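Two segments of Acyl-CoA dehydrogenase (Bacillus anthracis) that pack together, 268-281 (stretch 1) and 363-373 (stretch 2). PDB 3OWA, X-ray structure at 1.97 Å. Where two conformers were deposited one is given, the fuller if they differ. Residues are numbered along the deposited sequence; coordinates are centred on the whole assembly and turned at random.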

# COMPACT_ATOMS: atom_id res chain seq x y z
N GLY A 268 -19.53 -8.78 -11.17
CA GLY A 268 -18.70 -7.58 -10.87
C GLY A 268 -17.36 -7.90 -10.24
O GLY A 268 -16.32 -7.37 -10.64
N ARG A 269 -17.39 -8.85 -9.31
CA ARG A 269 -16.24 -9.38 -8.65
C ARG A 269 -15.22 -9.98 -9.58
O ARG A 269 -14.04 -9.62 -9.53
CB ARG A 269 -16.66 -10.43 -7.61
CG ARG A 269 -16.49 -9.94 -6.21
CD ARG A 269 -17.72 -9.57 -5.46
NE ARG A 269 -18.19 -10.70 -4.66
CZ ARG A 269 -18.84 -10.62 -3.50
NH1 ARG A 269 -19.27 -11.73 -2.90
NH2 ARG A 269 -19.08 -9.47 -2.91
N TYR A 270 -15.61 -10.97 -10.37
CA TYR A 270 -14.59 -11.57 -11.22
C TYR A 270 -14.15 -10.62 -12.35
O TYR A 270 -13.00 -10.66 -12.78
CB TYR A 270 -14.96 -12.98 -11.74
CG TYR A 270 -15.74 -13.01 -13.02
CD1 TYR A 270 -17.11 -13.21 -13.01
CD2 TYR A 270 -15.09 -12.88 -14.25
CE1 TYR A 270 -17.84 -13.24 -14.20
CE2 TYR A 270 -15.80 -12.91 -15.44
CZ TYR A 270 -17.18 -13.09 -15.41
OH TYR A 270 -17.89 -13.11 -16.60
N LYS A 271 -15.06 -9.78 -12.83
CA LYS A 271 -14.72 -8.82 -13.87
C LYS A 271 -13.67 -7.83 -13.37
O LYS A 271 -12.74 -7.48 -14.10
CB LYS A 271 -15.97 -8.07 -14.32
CG LYS A 271 -16.21 -8.12 -15.77
CD LYS A 271 -16.36 -9.50 -16.27
CE LYS A 271 -16.37 -9.48 -17.80
NZ LYS A 271 -17.37 -8.48 -18.32
N LEU A 272 -13.83 -7.36 -12.13
CA LEU A 272 -12.83 -6.51 -11.52
C LEU A 272 -11.50 -7.26 -11.38
O LEU A 272 -10.44 -6.68 -11.64
CB LEU A 272 -13.31 -5.97 -10.16
CG LEU A 272 -12.46 -4.85 -9.55
CD1 LEU A 272 -12.29 -3.68 -10.53
CD2 LEU A 272 -13.07 -4.37 -8.24
N GLY A 273 -11.55 -8.53 -11.00
CA GLY A 273 -10.37 -9.39 -10.99
C GLY A 273 -9.64 -9.38 -12.33
O GLY A 273 -8.43 -9.15 -12.39
N VAL A 274 -10.37 -9.61 -13.41
CA VAL A 274 -9.76 -9.57 -14.74
C VAL A 274 -9.14 -8.19 -14.98
O VAL A 274 -8.03 -8.07 -15.49
CB VAL A 274 -10.86 -9.86 -15.83
CG1 VAL A 274 -10.29 -9.72 -17.23
CG2 VAL A 274 -11.42 -11.26 -15.69
N GLY A 275 -9.87 -7.12 -14.66
CA GLY A 275 -9.37 -5.76 -14.85
C GLY A 275 -8.06 -5.52 -14.09
O GLY A 275 -7.10 -4.95 -14.64
N THR A 276 -7.99 -5.93 -12.82
CA THR A 276 -6.79 -5.65 -12.03
C THR A 276 -5.61 -6.44 -12.62
O THR A 276 -4.45 -6.02 -12.52
CB THR A 276 -6.98 -6.01 -10.56
OG1 THR A 276 -7.34 -7.39 -10.47
CG2 THR A 276 -8.11 -5.12 -9.92
N VAL A 277 -5.90 -7.56 -13.26
CA VAL A 277 -4.85 -8.38 -13.82
C VAL A 277 -4.25 -7.67 -15.02
O VAL A 277 -3.01 -7.70 -15.21
CB VAL A 277 -5.36 -9.81 -14.21
CG1 VAL A 277 -4.47 -10.43 -15.27
CG2 VAL A 277 -5.36 -10.73 -12.98
N GLY A 278 -5.10 -7.04 -15.83
CA GLY A 278 -4.61 -6.22 -16.97
C GLY A 278 -3.75 -5.07 -16.48
O GLY A 278 -2.69 -4.79 -17.05
N SER A 279 -4.18 -4.39 -15.42
CA SER A 279 -3.39 -3.31 -14.90
C SER A 279 -2.08 -3.76 -14.30
O SER A 279 -1.08 -3.05 -14.42
CB SER A 279 -4.19 -2.52 -13.84
OG SER A 279 -5.45 -2.08 -14.38
N ALA A 280 -2.06 -4.91 -13.62
CA ALA A 280 -0.83 -5.38 -13.04
C ALA A 280 0.17 -5.71 -14.13
O ALA A 280 1.35 -5.43 -13.98
CB ALA A 280 -1.07 -6.63 -12.11
N LYS A 281 -0.30 -6.27 -15.24
CA LYS A 281 0.59 -6.54 -16.37
C LYS A 281 1.15 -5.27 -16.96
O LYS A 281 2.32 -5.21 -17.33
CB LYS A 281 -0.14 -7.27 -17.49
CG LYS A 281 -0.51 -8.70 -17.23
CD LYS A 281 -1.10 -9.26 -18.51
CE LYS A 281 -1.76 -10.62 -18.33
NZ LYS A 281 -2.31 -11.06 -19.66
N LEU A 363 -12.71 -14.61 -4.21
CA LEU A 363 -11.25 -14.78 -4.14
C LEU A 363 -10.51 -13.98 -5.21
O LEU A 363 -9.48 -13.39 -4.91
CB LEU A 363 -10.81 -16.26 -4.22
CG LEU A 363 -11.42 -17.25 -3.22
CD1 LEU A 363 -10.95 -18.67 -3.54
CD2 LEU A 363 -11.15 -16.85 -1.75
N ASN A 364 -10.98 -14.02 -6.44
CA ASN A 364 -10.35 -13.31 -7.56
C ASN A 364 -10.37 -11.82 -7.30
O ASN A 364 -9.38 -11.12 -7.52
CB ASN A 364 -11.11 -13.55 -8.86
CG ASN A 364 -10.86 -14.93 -9.47
OD1 ASN A 364 -9.92 -15.67 -9.11
ND2 ASN A 364 -11.71 -15.27 -10.42
N LYS A 365 -11.50 -11.34 -6.81
CA LYS A 365 -11.62 -9.93 -6.57
C LYS A 365 -10.62 -9.43 -5.51
O LYS A 365 -9.94 -8.42 -5.73
CB LYS A 365 -13.06 -9.57 -6.19
CG LYS A 365 -13.34 -8.07 -6.16
CD LYS A 365 -13.14 -7.47 -4.80
CE LYS A 365 -13.18 -5.98 -4.88
NZ LYS A 365 -13.14 -5.30 -3.54
N VAL A 366 -10.54 -10.14 -4.38
CA VAL A 366 -9.64 -9.74 -3.32
C VAL A 366 -8.21 -9.97 -3.76
O VAL A 366 -7.33 -9.11 -3.58
CB VAL A 366 -9.88 -10.54 -2.00
CG1 VAL A 366 -8.79 -10.17 -0.96
CG2 VAL A 366 -11.28 -10.29 -1.45
N PHE A 367 -7.94 -11.13 -4.36
CA PHE A 367 -6.55 -11.45 -4.70
C PHE A 367 -6.05 -10.51 -5.79
O PHE A 367 -4.96 -9.99 -5.69
CB PHE A 367 -6.43 -12.89 -5.14
CG PHE A 367 -5.02 -13.36 -5.31
CD1 PHE A 367 -4.30 -13.83 -4.22
CD2 PHE A 367 -4.43 -13.40 -6.57
CE1 PHE A 367 -2.99 -14.28 -4.37
CE2 PHE A 367 -3.12 -13.83 -6.73
CZ PHE A 367 -2.39 -14.28 -5.64
N GLY A 368 -6.87 -10.30 -6.82
CA GLY A 368 -6.48 -9.40 -7.93
C GLY A 368 -6.28 -7.96 -7.47
O GLY A 368 -5.30 -7.30 -7.84
N SER A 369 -7.20 -7.45 -6.67
CA SER A 369 -7.06 -6.06 -6.25
C SER A 369 -5.80 -5.87 -5.36
O SER A 369 -5.13 -4.83 -5.44
CB SER A 369 -8.33 -5.61 -5.53
OG SER A 369 -8.59 -6.39 -4.34
N GLU A 370 -5.47 -6.85 -4.53
CA GLU A 370 -4.26 -6.78 -3.68
C GLU A 370 -2.95 -6.99 -4.43
O GLU A 370 -1.94 -6.37 -4.12
CB GLU A 370 -4.34 -7.77 -2.48
CG GLU A 370 -5.47 -7.33 -1.59
CD GLU A 370 -5.47 -8.01 -0.22
OE1 GLU A 370 -4.94 -9.14 -0.10
OE2 GLU A 370 -6.02 -7.41 0.73
N VAL A 371 -2.95 -7.86 -5.41
CA VAL A 371 -1.78 -7.98 -6.26
C VAL A 371 -1.55 -6.68 -7.04
O VAL A 371 -0.42 -6.22 -7.17
CB VAL A 371 -1.99 -9.19 -7.28
CG1 VAL A 371 -1.02 -9.08 -8.43
CG2 VAL A 371 -1.79 -10.53 -6.55
N LEU A 372 -2.62 -6.05 -7.55
CA LEU A 372 -2.45 -4.80 -8.30
C LEU A 372 -1.96 -3.73 -7.31
O LEU A 372 -1.05 -2.95 -7.64
CB LEU A 372 -3.77 -4.33 -8.92
CG LEU A 372 -3.72 -2.95 -9.60
CD1 LEU A 372 -2.67 -2.91 -10.68
CD2 LEU A 372 -5.11 -2.48 -10.08
N ASP A 373 -2.54 -3.69 -6.12
CA ASP A 373 -2.10 -2.71 -5.10
C ASP A 373 -0.55 -2.79 -4.91
O ASP A 373 0.16 -1.77 -4.83
CB ASP A 373 -2.84 -3.04 -3.79
CG ASP A 373 -2.47 -2.11 -2.65
OD1 ASP A 373 -3.19 -1.12 -2.40
OD2 ASP A 373 -1.45 -2.36 -1.97

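Residues 268–281 and 363–373 each form part of a longer helix, and the two run in nearly the same direction, their axes inclined by 25° and approaching to 7.4 Å. This is a close approach for two helices, and glycines on both sides make room for it. Gly273 CA lies 4.6 Å from Lys365 CA and 4.0 Å from Asn364 O, so backbone meets backbone with no side chain between. Gly368 is the counterpart on the second helix: a β-carbon there would point toward the first helix and fall 2.5 Å from Thr276 OG1, a clash, and 3.4 Å from Gly273 CA.

Thr276 fills the space that Gly368 leaves open. Its chi1 of 57° (p) turns OG1 back along its own helix, where it donates a hydrogen bond to Gly273 O (2.8 Å), a carbonyl that also accepts the backbone bond from Val277 N. The hydroxyl is thus satisfied within its own helix while resting against the other, with Thr276 OG1 3.2 Å from Gly368 C. Although Thr276 OG1 is also 3.3 Å from Gly368 O, the angle is poor and no hydrogen bond forms. Indeed, no hydrogen bond links the two stretches; their 512 Å² of buried surface is held by close packing.

One turn further along the second helix, Leu372 adopts the t,p conformation (174°, 57°), which lays its branched end against the first helix. Its CB is 4.0 Å from Thr276 CB, while Leu372 CD1 reaches Ser279 CB at 3.5 Å and Ala280 N at 3.6 Å. Ala280 points its methyl toward the second helix where the backbones are again close, the CA atoms of Ala280 and Leu372 being 5.0 Å apart. Its methyl makes looser apolar contacts, with Ala280 CB 4.3 Å from Leu372 CD1 and 4.4 Å from Val371 CG1.

Toward the start of the first stretch, longer side chains pack through their aliphatic portions. Lys365 leaves its backbone toward the first helix, but its end leads away, and its amine is hydrogen-bonded elsewhere in the structure. The methylenes left behind serve as a nonpolar surface: Lys365 CB meets Arg269 CG at 3.4 Å, and Lys365 CE meets Leu272 CD2 at 3.7 Å. Leu272, like Leu372, is t,p. Arg269 has its first three chi angles between the usual wells: chi1 of −108° places Arg269 CG against Lys365, and chi2 and chi3 (106° and 94°) set the course of the chain beyond it; NH2 is hydrogen-bonded elsewhere in the structure.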